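Local coordinates for mitotic checkpoint control protein kinase BUB1 (Drosophila melanogaster, PDB 6JKK), which probably acts in the mitotic checkpoint at kinetochores through its C-terminal kinase domain, the part in this chain, which probably binds ATP and phosphorylates proteins, at residues Asp197-Ser202 and Gln316-Leu321. Residues are numbered along the deposited sequence; the frame is centred on the assembly and turned at random.
Sequences DPNEVS and QLKCAL
Pro198 and Lys318 meet where a type I beta turn, Asp197-Glu200, lies against helix 310-322 in the C-terminal lobe of the protein kinase fold, a worked example of how a lysine can serve a contact with both its methylenes and its terminal N-H. The methylenes do the touching: Pro198 CB stands 3.5 Å from Lys318 CD, slightly tight for two carbons. One helical turn on, Leu321 CD1 approaches the same proline ring at CG, 4.3 Å away. Asn199 crosses the end of the lysine at about a right angle, its OD1 lying 3.2 Å from Lys318 CE. A water accepts from Asn199 ND2 at 3.0 Å and from Lys318 NZ at 3.1 Å. The lysine chain is bent at its second torsion (chi2 -94°) and again at the two that follow, which carries CD obliquely across Pro198 CB and CG and brings NZ to this water. An alanine here would probably take away the carbon chain packed on Pro198 CB and leave the water without its lysine donor. Farther out, Asn199 OD1 accepts a hydrogen bond from Arg314, a turn earlier on the helix, and Asn199 O accepts from Gln109. Within the turn, Asn199 N makes a weak hydrogen bond to Asp197 OD2.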
ATOM      1  N   ASP A 197      12.074  -3.197 -17.971  1.00 47.95           N
ATOM      2  CA  ASP A 197      13.013  -3.530 -16.901  1.00 48.00           C
ATOM      3  C   ASP A 197      12.257  -3.710 -15.586  1.00 39.51           C
ATOM      4  O   ASP A 197      11.619  -2.784 -15.110  1.00 43.29           O
ATOM      5  CB  ASP A 197      14.064  -2.421 -16.776  1.00 56.10           C
ATOM      6  CG  ASP A 197      14.923  -2.560 -15.540  1.00 63.14           C
ATOM      7  OD1 ASP A 197      15.323  -1.519 -14.969  1.00 56.43           O
ATOM      8  OD2 ASP A 197      15.203  -3.711 -15.144  1.00 67.23           O
ATOM      9  N   PRO A 198      12.314  -4.912 -14.997  1.00 45.19           N
ATOM     10  CA  PRO A 198      11.521  -5.175 -13.787  1.00 52.99           C
ATOM     11  C   PRO A 198      11.851  -4.273 -12.584  1.00 52.68           C
ATOM     12  O   PRO A 198      11.087  -4.283 -11.618  1.00 55.36           O
ATOM     13  CB  PRO A 198      11.860  -6.634 -13.460  1.00 51.80           C
ATOM     14  CG  PRO A 198      12.244  -7.239 -14.773  1.00 57.65           C
ATOM     15  CD  PRO A 198      12.938  -6.136 -15.532  1.00 51.72           C
ATOM     16  N   ASN A 199      12.937  -3.500 -12.656  1.00 48.79           N
ATOM     17  CA  ASN A 199      13.472  -2.798 -11.481  1.00 35.27           C
ATOM     18  C   ASN A 199      13.060  -1.338 -11.270  1.00 32.28           C
ATOM     19  O   ASN A 199      13.061  -0.862 -10.132  1.00 33.00           O
ATOM     20  CB  ASN A 199      15.003  -2.919 -11.426  1.00 36.97           C
ATOM     21  CG  ASN A 199      15.470  -4.353 -11.290  1.00 37.50           C
ATOM     22  OD1 ASN A 199      14.757  -5.200 -10.760  1.00 41.05           O
ATOM     23  ND2 ASN A 199      16.680  -4.631 -11.768  1.00 37.47           N
ATOM     24  N   GLU A 200      12.739  -0.614 -12.341  1.00 32.82           N
ATOM     25  CA  GLU A 200      12.224   0.741 -12.159  1.00 30.17           C
ATOM     26  C   GLU A 200      10.799   0.641 -11.643  1.00 32.55           C
ATOM     27  O   GLU A 200       9.986  -0.136 -12.154  1.00 31.07           O
ATOM     28  CB  GLU A 200      12.300   1.582 -13.442  1.00 40.82           C
ATOM     29  CG  GLU A 200      11.475   2.868 -13.442  1.00 47.03           C
ATOM     30  CD  GLU A 200      12.012   3.926 -12.496  1.00 59.67           C
ATOM     31  OE1 GLU A 200      12.967   4.642 -12.873  1.00 62.08           O
ATOM     32  OE2 GLU A 200      11.475   4.045 -11.373  1.00 67.07           O
ATOM     33  N   VAL A 201      10.506   1.409 -10.605  1.00 32.44           N
ATOM     34  CA  VAL A 201       9.211   1.320  -9.955  1.00 23.86           C
ATOM     35  C   VAL A 201       8.205   2.259 -10.621  1.00 28.24           C
ATOM     36  O   VAL A 201       8.504   3.426 -10.887  1.00 28.51           O
ATOM     37  CB  VAL A 201       9.339   1.565  -8.429  1.00 46.96           C
ATOM     38  CG1 VAL A 201      10.778   1.893  -8.059  1.00 44.67           C
ATOM     39  CG2 VAL A 201       8.395   2.657  -7.950  1.00 49.47           C
ATOM     40  N   SER A 202       7.029   1.722 -10.926  1.00 20.75           N
ATOM     41  CA  SER A 202       5.937   2.529 -11.450  1.00 18.31           C
ATOM     42  C   SER A 202       4.785   2.567 -10.459  1.00 17.24           C
ATOM     43  O   SER A 202       3.804   3.286 -10.667  1.00 15.27           O
ATOM     44  CB  SER A 202       5.458   1.985 -12.793  1.00 20.48           C
ATOM     45  OG  SER A 202       6.498   2.014 -13.752  1.00 25.85           O
ATOM     46  N   GLN A 316      12.766 -15.324  -8.488  1.00 18.52           N
ATOM     47  CA  GLN A 316      11.950 -16.339  -9.142  1.00 20.87           C
ATOM     48  C   GLN A 316      11.122 -15.726 -10.263  1.00 18.01           C
ATOM     49  O   GLN A 316      11.041 -16.287 -11.362  1.00 18.98           O
ATOM     50  CB  GLN A 316      11.055 -17.061  -8.128  1.00 26.40           C
ATOM     51  CG  GLN A 316      11.828 -17.925  -7.123  1.00 30.81           C
ATOM     52  CD  GLN A 316      10.925 -18.892  -6.384  1.00 41.65           C
ATOM     53  OE1 GLN A 316      10.138 -19.617  -7.000  1.00 42.41           O
ATOM     54  NE2 GLN A 316      11.028 -18.908  -5.059  1.00 41.49           N
ATOM     55  N   LEU A 317      10.519 -14.574  -9.981  1.00 16.24           N
ATOM     56  CA  LEU A 317       9.716 -13.860 -10.965  1.00 20.84           C
ATOM     57  C   LEU A 317      10.548 -13.367 -12.151  1.00 20.58           C
ATOM     58  O   LEU A 317      10.117 -13.474 -13.299  1.00 21.91           O
ATOM     59  CB  LEU A 317       8.982 -12.693 -10.301  1.00 16.78           C
ATOM     60  CG  LEU A 317       7.874 -13.086  -9.325  1.00 15.66           C
ATOM     61  CD1 LEU A 317       7.549 -11.927  -8.379  1.00 11.97           C
ATOM     62  CD2 LEU A 317       6.626 -13.524 -10.085  1.00 19.26           C
ATOM     63  N   LYS A 318      11.732 -12.827 -11.873  1.00 17.90           N
ATOM     64  CA  LYS A 318      12.611 -12.343 -12.933  1.00 20.30           C
ATOM     65  C   LYS A 318      13.035 -13.476 -13.862  1.00 18.93           C
ATOM     66  O   LYS A 318      13.185 -13.278 -15.072  1.00 21.45           O
ATOM     67  CB  LYS A 318      13.860 -11.712 -12.333  1.00 20.06           C
ATOM     68  CG  LYS A 318      13.576 -10.636 -11.318  1.00 27.60           C
ATOM     69  CD  LYS A 318      13.569  -9.268 -11.922  1.00 39.60           C
ATOM     70  CE  LYS A 318      14.398  -8.335 -11.064  1.00 28.61           C
ATOM     71  NZ  LYS A 318      15.623  -9.062 -10.650  1.00 39.46           N
ATOM     72  N   CYS A 319      13.249 -14.658 -13.291  1.00 20.27           N
ATOM     73  CA  CYS A 319      13.658 -15.820 -14.080  1.00 22.11           C
ATOM     74  C   CYS A 319      12.549 -16.228 -15.042  1.00 22.15           C
ATOM     75  O   CYS A 319      12.806 -16.584 -16.188  1.00 23.69           O
ATOM     76  CB  CYS A 319      14.003 -16.999 -13.172  1.00 24.41           C
ATOM     77  SG  CYS A 319      15.583 -16.847 -12.318  1.00 26.13           S
ATOM     78  N   ALA A 320      11.312 -16.171 -14.568  1.00 20.70           N
ATOM     79  CA  ALA A 320      10.176 -16.518 -15.403  1.00 20.86           C
ATOM     80  C   ALA A 320       9.992 -15.468 -16.494  1.00 20.32           C
ATOM     81  O   ALA A 320       9.714 -15.803 -17.648  1.00 24.02           O
ATOM     82  CB  ALA A 320       8.913 -16.654 -14.558  1.00 19.70           C
ATOM     83  N   LEU A 321      10.121 -14.200 -16.115  1.00 18.74           N
ATOM     84  CA  LEU A 321      10.037 -13.096 -17.068  1.00 22.26           C
ATOM     85  C   LEU A 321      11.113 -13.231 -18.147  1.00 24.65           C
ATOM     86  O   LEU A 321      10.876 -12.940 -19.322  1.00 22.28           O
ATOM     87  CB  LEU A 321      10.154 -11.750 -16.342  1.00 18.74           C
ATOM     88  CG  LEU A 321       8.918 -11.323 -15.543  1.00 22.91           C
ATOM     89  CD1 LEU A 321       9.270 -10.273 -14.501  1.00 21.47           C
ATOM     90  CD2 LEU A 321       7.831 -10.798 -16.468  1.00 14.81           C
TER
HETATM   91  O   HOH W   1      18.069  -7.269 -11.322  1.00 30.98           O